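Putative poly(3-hydroxybutyrate) depolymerase LpqC (Bordetella parapertussis 12822, PDB 3D0K) is a putative poly(3-hydroxybutyrate) depolymerase of alpha/beta-hydrolase fold, probably a serine hydrolase that cleaves ester bonds of the polymer. Local coordinates at residues 166-172 against 206-211; 213-219 against 235-239; 241-245 against 259-265. Numbering follows the deposited sequence.

Contact 1 of 3, residues 166-172 against 206-211; sequences FHAVTAA and YPMTIL
Two neighbouring parallel strands of an alpha/beta-hydrolase sheet meet here, joined by the right-handed beta-alpha-beta crossover through helix 197-205. Over residues 168-172 and 209-211 the strand axes come within 4.7 Å and cross at -26°, the usual twist. The register pairs Thr170 with Thr209, Ala171 with Ile210 and Ala172 with Leu211. At the entry, Phe166 offers its carbonyl: Tyr206 (chi1 t), the first residue past the helix, donates from OH to Phe166 O at 2.7 Å, while the Phe166 ring runs away to Leu157 of helix 149-160. His167 turns outward to Tyr143. From Ala168 the chain is extended. Val169 (chi1 t) lays CG2 3.7 Å from Tyr206 CE1 and CG1 4.1 Å from CE of Met208, a selenomethionine; a beta-branched residue suits both the strand and this apolar pocket under helix 149-160. Water 1 joins Val169 N (3.0 Å) to Pro207 O (2.7 Å) just before the direct strand pairing begins; Pro207 is the centre of an inverse gamma turn. Val169 O then accepts from Thr209 N at 2.9 Å. Thr170 and Thr209, both chi1 m, share a face and a water, which lies 3.0 Å from Thr170 OG1 and 2.8 Å from Thr209 OG1. Ala171 N donates to Thr209 O at 2.9 Å, and Ala171 O accepts from Leu211 N at 2.8 Å; its methyl lies on the face of Ile210. Ala172, whose small methyl sits among Phe145, His147 and Leu211, closes with a CA-H...O contact, Ala172 CA to Leu211 O, of 3.1 Å.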
loop_
_atom_site.group_PDB
_atom_site.type_symbol
_atom_site.label_atom_id
_atom_site.label_comp_id
_atom_site.label_asym_id
_atom_site.label_seq_id
_atom_site.Cartn_x
_atom_site.Cartn_y
_atom_site.Cartn_z
ATOM N N PHE A 166 9.819 -5.490 3.641
ATOM C CA PHE A 166 8.550 -6.080 3.228
ATOM C C PHE A 166 8.649 -7.515 2.732
ATOM O O PHE A 166 9.368 -7.806 1.764
ATOM C CB PHE A 166 7.876 -5.199 2.156
ATOM C CG PHE A 166 7.823 -3.747 2.550
ATOM C CD1 PHE A 166 8.748 -2.827 2.019
ATOM C CD2 PHE A 166 6.902 -3.321 3.496
ATOM C CE1 PHE A 166 8.707 -1.495 2.401
ATOM C CE2 PHE A 166 6.851 -1.979 3.919
ATOM C CZ PHE A 166 7.756 -1.057 3.356
ATOM N N HIS A 167 7.929 -8.403 3.408
ATOM C CA HIS A 167 7.824 -9.823 3.011
ATOM C C HIS A 167 6.835 -10.108 1.849
ATOM O O HIS A 167 7.059 -10.996 0.998
ATOM C CB HIS A 167 7.401 -10.622 4.229
ATOM C CG HIS A 167 7.126 -12.060 3.946
ATOM N ND1 HIS A 167 8.131 -12.978 3.709
ATOM C CD2 HIS A 167 5.955 -12.741 3.858
ATOM C CE1 HIS A 167 7.588 -14.166 3.488
ATOM N NE2 HIS A 167 6.268 -14.044 3.570
ATOM N N ALA A 168 5.743 -9.354 1.820
ATOM C CA ALA A 168 4.716 -9.497 0.776
ATOM C C ALA A 168 4.053 -8.161 0.604
ATOM O O ALA A 168 3.910 -7.401 1.580
ATOM C CB ALA A 168 3.659 -10.550 1.177
ATOM N N VAL A 169 3.612 -7.864 -0.628
ATOM C CA VAL A 169 3.047 -6.575 -0.985
ATOM C C VAL A 169 1.939 -6.818 -2.030
ATOM O O VAL A 169 2.131 -7.534 -3.017
ATOM C CB VAL A 169 4.090 -5.590 -1.596
ATOM C CG1 VAL A 169 3.400 -4.239 -1.996
ATOM C CG2 VAL A 169 5.270 -5.349 -0.580
ATOM N N THR A 170 0.789 -6.241 -1.750
ATOM C CA THR A 170 -0.375 -6.292 -2.628
ATOM C C THR A 170 -0.971 -4.897 -2.843
ATOM O O THR A 170 -1.302 -4.188 -1.884
ATOM C CB THR A 170 -1.427 -7.195 -2.036
ATOM O OG1 THR A 170 -0.921 -8.523 -2.000
ATOM C CG2 THR A 170 -2.729 -7.146 -2.897
ATOM N N ALA A 171 -1.158 -4.525 -4.122
ATOM C CA ALA A 171 -1.829 -3.293 -4.427
ATOM C C ALA A 171 -3.174 -3.664 -5.040
ATOM O O ALA A 171 -3.236 -4.396 -6.021
ATOM C CB ALA A 171 -1.004 -2.444 -5.416
ATOM N N ALA A 172 -4.253 -3.218 -4.418
ATOM C CA ALA A 172 -5.552 -3.695 -4.791
ATOM C C ALA A 172 -6.369 -2.569 -5.470
ATOM O O ALA A 172 -6.512 -1.483 -4.898
ATOM C CB ALA A 172 -6.278 -4.226 -3.535
ATOM N N TYR A 206 10.354 -7.809 -7.762
ATOM C CA TYR A 206 9.656 -8.067 -6.510
ATOM C C TYR A 206 8.370 -8.851 -6.797
ATOM O O TYR A 206 7.669 -8.547 -7.768
ATOM C CB TYR A 206 9.356 -6.756 -5.756
ATOM C CG TYR A 206 8.936 -7.072 -4.293
ATOM C CD1 TYR A 206 7.621 -7.391 -3.992
ATOM C CD2 TYR A 206 9.885 -7.102 -3.246
ATOM C CE1 TYR A 206 7.231 -7.718 -2.714
ATOM C CE2 TYR A 206 9.498 -7.424 -1.936
ATOM C CZ TYR A 206 8.152 -7.725 -1.684
ATOM O OH TYR A 206 7.746 -8.029 -0.394
ATOM N N PRO A 207 8.047 -9.858 -5.969
ATOM C CA PRO A 207 6.781 -10.602 -6.210
ATOM C C PRO A 207 5.494 -9.867 -5.763
ATOM O O PRO A 207 4.688 -10.412 -4.988
ATOM C CB PRO A 207 6.997 -11.898 -5.423
ATOM C CG PRO A 207 7.792 -11.417 -4.194
ATOM C CD PRO A 207 8.812 -10.415 -4.828
HETATM N N MSE A 208 5.297 -8.656 -6.254
HETATM C CA MSE A 208 4.159 -7.863 -5.868
HETATM C C MSE A 208 2.913 -8.487 -6.470
HETATM O O MSE A 208 2.978 -8.880 -7.609
HETATM C CB MSE A 208 4.319 -6.433 -6.471
HETATM C CG MSE A 208 3.142 -5.566 -6.075
HETATM SE SE MSE A 208 3.599 -3.669 -6.501
HETATM C CE MSE A 208 5.316 -3.802 -5.642
ATOM N N THR A 209 1.795 -8.550 -5.726
ATOM C CA THR A 209 0.484 -8.944 -6.278
ATOM C C THR A 209 -0.270 -7.672 -6.666
ATOM O O THR A 209 -0.404 -6.719 -5.873
ATOM C CB THR A 209 -0.376 -9.721 -5.245
ATOM O OG1 THR A 209 0.351 -10.855 -4.792
ATOM C CG2 THR A 209 -1.706 -10.193 -5.832
ATOM N N ILE A 210 -0.788 -7.674 -7.885
ATOM C CA ILE A 210 -1.751 -6.695 -8.285
ATOM C C ILE A 210 -3.078 -7.369 -8.134
ATOM O O ILE A 210 -3.351 -8.361 -8.837
ATOM C CB ILE A 210 -1.541 -6.268 -9.725
ATOM C CG1 ILE A 210 -0.114 -5.674 -9.876
ATOM C CG2 ILE A 210 -2.695 -5.349 -10.171
ATOM C CD1 ILE A 210 0.364 -5.796 -11.406
ATOM N N LEU A 211 -3.899 -6.888 -7.183
ATOM C CA LEU A 211 -5.166 -7.574 -6.894
ATOM C C LEU A 211 -6.298 -6.747 -7.504
ATOM O O LEU A 211 -6.511 -5.578 -7.106
ATOM C CB LEU A 211 -5.388 -7.736 -5.411
ATOM C CG LEU A 211 -6.442 -8.675 -4.848
ATOM C CD1 LEU A 211 -6.209 -10.173 -5.236
ATOM C CD2 LEU A 211 -6.482 -8.581 -3.289
HETATM O O HOH W 1 4.054 -10.200 -2.392
HETATM O O HOH W 2 1.414 -10.451 -2.196
#

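Contact 2 of 3, residues 213-219 against 235-239. With SO4 (sulfate ion), chain E.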
loop_
_atom_site.group_PDB
_atom_site.type_symbol
_atom_site.label_atom_id
_atom_site.label_comp_id
_atom_site.label_asym_id
_atom_site.label_seq_id
_atom_site.Cartn_x
_atom_site.Cartn_y
_atom_site.Cartn_z
ATOM N N GLY A 213 -10.356 -6.507 -8.789
ATOM C CA GLY A 213 -11.734 -7.008 -8.827
ATOM C C GLY A 213 -12.242 -6.891 -10.237
ATOM O O GLY A 213 -12.092 -5.833 -10.882
ATOM N N ASP A 214 -12.827 -7.968 -10.766
ATOM C CA ASP A 214 -13.289 -7.939 -12.157
ATOM C C ASP A 214 -14.623 -7.233 -12.378
ATOM O O ASP A 214 -15.088 -7.091 -13.515
ATOM C CB ASP A 214 -13.226 -9.328 -12.816
ATOM C CG ASP A 214 -14.314 -10.294 -12.336
ATOM O OD1 ASP A 214 -15.258 -9.894 -11.601
ATOM O OD2 ASP A 214 -14.211 -11.488 -12.729
ATOM N N GLN A 215 -15.232 -6.800 -11.280
ATOM C CA GLN A 215 -16.384 -5.935 -11.292
ATOM C C GLN A 215 -15.995 -4.461 -10.977
ATOM O O GLN A 215 -16.875 -3.618 -10.819
ATOM C CB GLN A 215 -17.452 -6.436 -10.293
ATOM C CG GLN A 215 -18.025 -7.842 -10.602
ATOM C CD GLN A 215 -18.527 -7.966 -12.035
ATOM O OE1 GLN A 215 -17.960 -8.716 -12.823
ATOM N NE2 GLN A 215 -19.567 -7.193 -12.389
ATOM N N ASP A 216 -14.694 -4.135 -10.913
ATOM C CA ASP A 216 -14.309 -2.723 -10.728
ATOM C C ASP A 216 -14.266 -2.094 -12.114
ATOM O O ASP A 216 -13.190 -1.821 -12.693
ATOM C CB ASP A 216 -12.966 -2.596 -9.960
ATOM C CG ASP A 216 -12.753 -1.210 -9.344
ATOM O OD1 ASP A 216 -13.381 -0.212 -9.761
ATOM O OD2 ASP A 216 -11.927 -1.099 -8.420
ATOM N N ILE A 217 -15.474 -1.912 -12.660
ATOM C CA ILE A 217 -15.632 -1.593 -14.076
ATOM C C ILE A 217 -16.588 -0.427 -14.288
ATOM O O ILE A 217 -16.935 -0.132 -15.418
ATOM C CB ILE A 217 -16.096 -2.839 -14.938
ATOM C CG1 ILE A 217 -17.448 -3.404 -14.424
ATOM C CG2 ILE A 217 -14.962 -3.915 -15.010
ATOM C CD1 ILE A 217 -18.198 -4.283 -15.423
ATOM N N ALA A 218 -16.974 0.250 -13.212
ATOM C CA ALA A 218 -17.780 1.468 -13.328
ATOM C C ALA A 218 -16.907 2.606 -13.898
ATOM O O ALA A 218 -15.708 2.716 -13.561
ATOM C CB ALA A 218 -18.364 1.842 -11.959
ATOM N N THR A 219 -17.496 3.447 -14.742
ATOM C CA THR A 219 -16.713 4.347 -15.644
ATOM C C THR A 219 -16.891 5.873 -15.441
ATOM O O THR A 219 -17.875 6.329 -14.816
ATOM C CB THR A 219 -16.992 4.023 -17.127
ATOM O OG1 THR A 219 -18.388 4.206 -17.403
ATOM C CG2 THR A 219 -16.575 2.563 -17.475
ATOM N N PRO A 235 -10.447 2.256 -19.550
ATOM C CA PRO A 235 -11.695 2.944 -19.143
ATOM C C PRO A 235 -12.083 2.821 -17.664
ATOM O O PRO A 235 -12.939 3.588 -17.195
ATOM C CB PRO A 235 -12.769 2.297 -20.038
ATOM C CG PRO A 235 -12.184 0.939 -20.399
ATOM C CD PRO A 235 -10.686 1.063 -20.377
ATOM N N HIS A 236 -11.472 1.877 -16.938
ATOM C CA HIS A 236 -11.867 1.536 -15.580
ATOM C C HIS A 236 -10.688 0.872 -14.883
ATOM O O HIS A 236 -9.691 0.544 -15.532
ATOM C CB HIS A 236 -13.153 0.663 -15.521
ATOM C CG HIS A 236 -13.146 -0.520 -16.455
ATOM N ND1 HIS A 236 -12.183 -1.506 -16.399
ATOM C CD2 HIS A 236 -13.969 -0.855 -17.483
ATOM C CE1 HIS A 236 -12.407 -2.393 -17.356
ATOM N NE2 HIS A 236 -13.477 -2.016 -18.037
ATOM N N ARG A 237 -10.797 0.642 -13.568
ATOM C CA ARG A 237 -9.620 0.242 -12.817
ATOM C C ARG A 237 -9.199 -1.156 -13.229
ATOM O O ARG A 237 -8.018 -1.468 -13.214
ATOM C CB ARG A 237 -9.887 0.282 -11.308
ATOM C CG ARG A 237 -10.297 1.702 -10.799
ATOM C CD ARG A 237 -10.369 1.728 -9.297
ATOM N NE ARG A 237 -10.715 3.063 -8.787
ATOM C CZ ARG A 237 -11.948 3.581 -8.768
ATOM N NH1 ARG A 237 -12.127 4.796 -8.248
ATOM N NH2 ARG A 237 -12.990 2.879 -9.221
ATOM N N TYR A 238 -10.165 -2.010 -13.548
ATOM C CA TYR A 238 -9.840 -3.398 -13.874
ATOM C C TYR A 238 -8.976 -3.416 -15.167
ATOM O O TYR A 238 -7.922 -4.094 -15.215
ATOM C CB TYR A 238 -11.141 -4.202 -14.028
ATOM C CG TYR A 238 -10.956 -5.658 -14.448
ATOM C CD1 TYR A 238 -10.068 -6.504 -13.760
ATOM C CD2 TYR A 238 -11.735 -6.198 -15.484
ATOM C CE1 TYR A 238 -9.912 -7.826 -14.126
ATOM C CE2 TYR A 238 -11.590 -7.542 -15.872
ATOM C CZ TYR A 238 -10.681 -8.346 -15.182
ATOM O OH TYR A 238 -10.538 -9.675 -15.573
ATOM N N ALA A 239 -9.388 -2.666 -16.207
ATOM C CA ALA A 239 -8.535 -2.534 -17.418
ATOM C C ALA A 239 -7.146 -1.989 -17.083
ATOM O O ALA A 239 -6.153 -2.445 -17.647
ATOM C CB ALA A 239 -9.172 -1.649 -18.471
HETATM S S SO4 E . -8.562 5.813 -6.770
HETATM O O1 SO4 E . -7.338 5.023 -6.623
HETATM O O2 SO4 E . -8.159 7.098 -7.363
HETATM O O3 SO4 E . -9.566 5.243 -7.622
HETATM O O4 SO4 E . -9.122 6.228 -5.501
HETATM O O HOH W 3 -13.331 1.471 -12.310
#
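Polar contacts fix the loop 213-219 to the start of helix 237-255. Tyr238 N, in the first turn of the helix, donates to Asp216 O at 3.1 Å, and the side chains of the preceding residue and of Asp216 form a salt bridge, Arg237 NH2 to Asp216 OD1 at 3.2 Å. Water 3 sits between them: it accepts from Arg237 N at 2.9 Å and lies 3.1 Å from Asp216 OD1 and 3.0 Å from Ala218 O. Within the loop a type I turn from Gly213 to Asp216, with Asp216 N hydrogen-bonded to Gly213 O at 3.1 Å, brings the aspartate round to face the helix.

Two CH-pi contacts lead the nonpolar packing. Asp214 CA stands 3.7 Å from the centroid of the Tyr238 ring, almost on its normal, so the flat ring covers the turn while Asp214 OD1 is held by Gly268 N. Ile217 CG2 lies over the face of the imidazole of His236, the N-cap residue, 3.8 Å from its centroid, and touches Tyr238 CB at 4.0 Å. At the margin a methyl meets a carbonyl, Thr219 CG2 to Pro235 O at 3.8 Å.

The guanidinium also binds a sulfate, probably from the crystallisation liquor: Arg237 NE and Arg237 NH1 both donate to SO4 O3 at 2.7 Å, and Gln152 holds the same ion.

Asp216 OD2 is hydrogen-bonded to His271 ND1; with Ser148, on what is probably the nucleophile elbow, these residues have Ser-His-Asp triad geometry, consistent with a serine hydrolase. Arginine balances the aspartate's charge at OD1 and probably helps to hold the carboxylate so that OD2 stays with His271, while its remaining donors present positive charge to an anion.

Contact 3 of 3, residues 241-245 against 259-265; sequences ARHYY and FGWQLQV
Tyr245 lays its ring over Leu263, with Leu263 CB 3.9 Å from the ring centroid in a CH-pi contact, where helix 237-255 packs on the edge strand 262-266 of the alpha/beta-hydrolase sheet. Between helix 241-245 and strand 262-265 the axes approach to 9.3 Å and run nearly antiparallel, at 163°, as expected where a helix leads back to the next parallel strand. The nearest backbone pair is Tyr245 and Leu263, CA to CA 6.6 Å. In both tyrosines chi1 is t, carrying the Tyr245 ring onto Leu263 and the Tyr244 ring onto Trp261, just before the strand. Tyr244 makes an offset stack on the six-membered ring of Trp261 (chi1 m), centroids 4.5 Å apart and planes at 24°; Trp261 NE1 is hydrogen-bonded to Leu203 O. Phe259 CE2 reaches Tyr245 CE1 at 3.7 Å. Small Ala241 lets the helix sit close, its CB 4.3 Å from Leu263 CD1. Arg242 spreads one guanidinium face over Leu263 CD2, and water 4 accepts from Leu263 N at 2.8 Å.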
loop_
_atom_site.group_PDB
_atom_site.type_symbol
_atom_site.label_atom_id
_atom_site.label_comp_id
_atom_site.label_asym_id
_atom_site.label_seq_id
_atom_site.Cartn_x
_atom_site.Cartn_y
_atom_site.Cartn_z
ATOM N N ALA A 241 -5.424 -2.204 -14.358
ATOM C CA ALA A 241 -4.638 -3.243 -13.669
ATOM C C ALA A 241 -3.947 -4.166 -14.695
ATOM O O ALA A 241 -2.747 -4.428 -14.625
ATOM C CB ALA A 241 -5.555 -4.073 -12.716
ATOM N N ARG A 242 -4.679 -4.572 -15.726
ATOM C CA ARG A 242 -4.119 -5.436 -16.777
ATOM C C ARG A 242 -3.060 -4.697 -17.596
ATOM O O ARG A 242 -2.047 -5.272 -17.995
ATOM C CB ARG A 242 -5.218 -5.907 -17.752
ATOM C CG ARG A 242 -6.406 -6.619 -17.105
ATOM C CD ARG A 242 -7.018 -7.658 -18.134
ATOM N NE ARG A 242 -6.260 -8.901 -17.944
ATOM C CZ ARG A 242 -6.685 -9.981 -17.280
ATOM N NH1 ARG A 242 -5.869 -11.026 -17.146
ATOM N NH2 ARG A 242 -7.918 -10.044 -16.771
ATOM N N HIS A 243 -3.305 -3.422 -17.831
ATOM C CA HIS A 243 -2.396 -2.557 -18.579
ATOM C C HIS A 243 -1.069 -2.472 -17.799
ATOM O O HIS A 243 -0.007 -2.610 -18.408
ATOM C CB HIS A 243 -3.042 -1.190 -18.757
ATOM C CG HIS A 243 -2.264 -0.229 -19.606
ATOM N ND1 HIS A 243 -1.266 0.573 -19.093
ATOM C CD2 HIS A 243 -2.358 0.086 -20.918
ATOM C CE1 HIS A 243 -0.767 1.336 -20.059
ATOM N NE2 HIS A 243 -1.410 1.059 -21.179
ATOM N N TYR A 244 -1.136 -2.233 -16.487
ATOM C CA TYR A 244 0.076 -2.117 -15.654
ATOM C C TYR A 244 0.909 -3.395 -15.665
ATOM O O TYR A 244 2.143 -3.371 -15.870
ATOM C CB TYR A 244 -0.317 -1.750 -14.208
ATOM C CG TYR A 244 0.828 -1.552 -13.255
ATOM C CD1 TYR A 244 1.801 -0.534 -13.448
ATOM C CD2 TYR A 244 0.894 -2.334 -12.080
ATOM C CE1 TYR A 244 2.852 -0.356 -12.491
ATOM C CE2 TYR A 244 1.885 -2.119 -11.146
ATOM C CZ TYR A 244 2.852 -1.134 -11.371
ATOM O OH TYR A 244 3.824 -0.947 -10.398
ATOM N N TYR A 245 0.219 -4.497 -15.428
ATOM C CA TYR A 245 0.827 -5.816 -15.490
ATOM C C TYR A 245 1.581 -6.070 -16.805
ATOM O O TYR A 245 2.734 -6.466 -16.799
ATOM C CB TYR A 245 -0.202 -6.902 -15.210
ATOM C CG TYR A 245 0.411 -8.285 -15.229
ATOM C CD1 TYR A 245 1.201 -8.739 -14.163
ATOM C CD2 TYR A 245 0.208 -9.141 -16.314
ATOM C CE1 TYR A 245 1.742 -10.031 -14.186
ATOM C CE2 TYR A 245 0.778 -10.429 -16.340
ATOM C CZ TYR A 245 1.516 -10.850 -15.277
ATOM O OH TYR A 245 2.066 -12.111 -15.311
ATOM N N PHE A 259 11.123 -11.027 -13.704
ATOM C CA PHE A 259 9.849 -10.351 -13.492
ATOM C C PHE A 259 9.021 -11.137 -12.483
ATOM O O PHE A 259 8.668 -12.284 -12.739
ATOM C CB PHE A 259 9.097 -10.284 -14.804
ATOM C CG PHE A 259 7.756 -9.610 -14.724
ATOM C CD1 PHE A 259 7.662 -8.247 -14.390
ATOM C CD2 PHE A 259 6.591 -10.310 -15.102
ATOM C CE1 PHE A 259 6.430 -7.620 -14.356
ATOM C CE2 PHE A 259 5.318 -9.663 -15.068
ATOM C CZ PHE A 259 5.242 -8.346 -14.718
ATOM N N GLY A 260 8.710 -10.499 -11.357
ATOM C CA GLY A 260 8.112 -11.167 -10.197
ATOM C C GLY A 260 6.630 -10.885 -9.991
ATOM O O GLY A 260 5.989 -11.552 -9.157
ATOM N N TRP A 261 6.064 -9.934 -10.735
ATOM C CA TRP A 261 4.669 -9.517 -10.438
ATOM C C TRP A 261 3.679 -10.621 -10.741
ATOM O O TRP A 261 3.922 -11.456 -11.600
ATOM C CB TRP A 261 4.253 -8.267 -11.199
ATOM C CG TRP A 261 5.099 -7.064 -11.031
ATOM C CD1 TRP A 261 6.190 -6.863 -10.155
ATOM C CD2 TRP A 261 4.916 -5.838 -11.725
ATOM N NE1 TRP A 261 6.669 -5.582 -10.322
ATOM C CE2 TRP A 261 5.900 -4.930 -11.256
ATOM C CE3 TRP A 261 3.986 -5.409 -12.707
ATOM C CZ2 TRP A 261 6.027 -3.625 -11.763
ATOM C CZ3 TRP A 261 4.082 -4.088 -13.191
ATOM C CH2 TRP A 261 5.107 -3.219 -12.736
ATOM N N GLN A 262 2.564 -10.636 -10.000
ATOM C CA GLN A 262 1.470 -11.529 -10.283
ATOM C C GLN A 262 0.217 -10.685 -10.345
ATOM O O GLN A 262 -0.020 -9.850 -9.458
ATOM C CB GLN A 262 1.328 -12.568 -9.163
ATOM C CG GLN A 262 2.677 -13.183 -8.724
ATOM C CD GLN A 262 2.989 -14.543 -9.363
ATOM O OE1 GLN A 262 3.310 -15.510 -8.647
ATOM N NE2 GLN A 262 2.879 -14.641 -10.696
ATOM N N LEU A 263 -0.574 -10.914 -11.379
ATOM C CA LEU A 263 -1.900 -10.338 -11.519
ATOM C C LEU A 263 -2.954 -11.317 -10.987
ATOM O O LEU A 263 -3.128 -12.422 -11.522
ATOM C CB LEU A 263 -2.178 -9.971 -12.988
ATOM C CG LEU A 263 -3.593 -9.396 -13.237
ATOM C CD1 LEU A 263 -3.776 -8.014 -12.549
ATOM C CD2 LEU A 263 -3.968 -9.264 -14.734
ATOM N N GLN A 264 -3.656 -10.938 -9.937
ATOM C CA GLN A 264 -4.648 -11.852 -9.367
ATOM C C GLN A 264 -6.028 -11.245 -9.524
ATOM O O GLN A 264 -6.342 -10.256 -8.883
ATOM C CB GLN A 264 -4.315 -12.116 -7.874
ATOM C CG GLN A 264 -5.410 -12.918 -7.171
ATOM C CD GLN A 264 -5.504 -14.336 -7.692
ATOM O OE1 GLN A 264 -6.486 -14.728 -8.364
ATOM N NE2 GLN A 264 -4.491 -15.128 -7.379
ATOM N N VAL A 265 -6.849 -11.780 -10.434
ATOM C CA VAL A 265 -8.176 -11.249 -10.619
ATOM C C VAL A 265 -9.083 -11.818 -9.546
ATOM O O VAL A 265 -9.057 -13.018 -9.286
ATOM C CB VAL A 265 -8.710 -11.637 -12.005
ATOM C CG1 VAL A 265 -10.130 -11.090 -12.214
ATOM C CG2 VAL A 265 -7.721 -11.100 -13.079
HETATM O O HOH W 4 0.130 -13.052 -13.071
#

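In the fold
Along the chain the three contacts follow in series, each closing before the next opens. The centre of contact 1 lies about 8 Å from that of the chain, those of contacts 3 and 2 about 15 and 19 Å. Contacts 1 and 3, centres about 10 Å apart, share the sheet: strand 209-213 pairs with 168-172 on one edge and with 262-266 on the other, where Ile210 N and Gln262 O lie 2.8 Å apart, a probable hydrogen bond. Contacts 2 and 3, centres about 14 Å apart, use successive turns of helix 237-255, and Val265 packs on both Asp214 and Tyr238. Strand 209-213 runs from contact 1 directly into the loop of contact 2, centres about 19 Å apart, so sheet and helix together probably position Asp216, the likely catalytic acid.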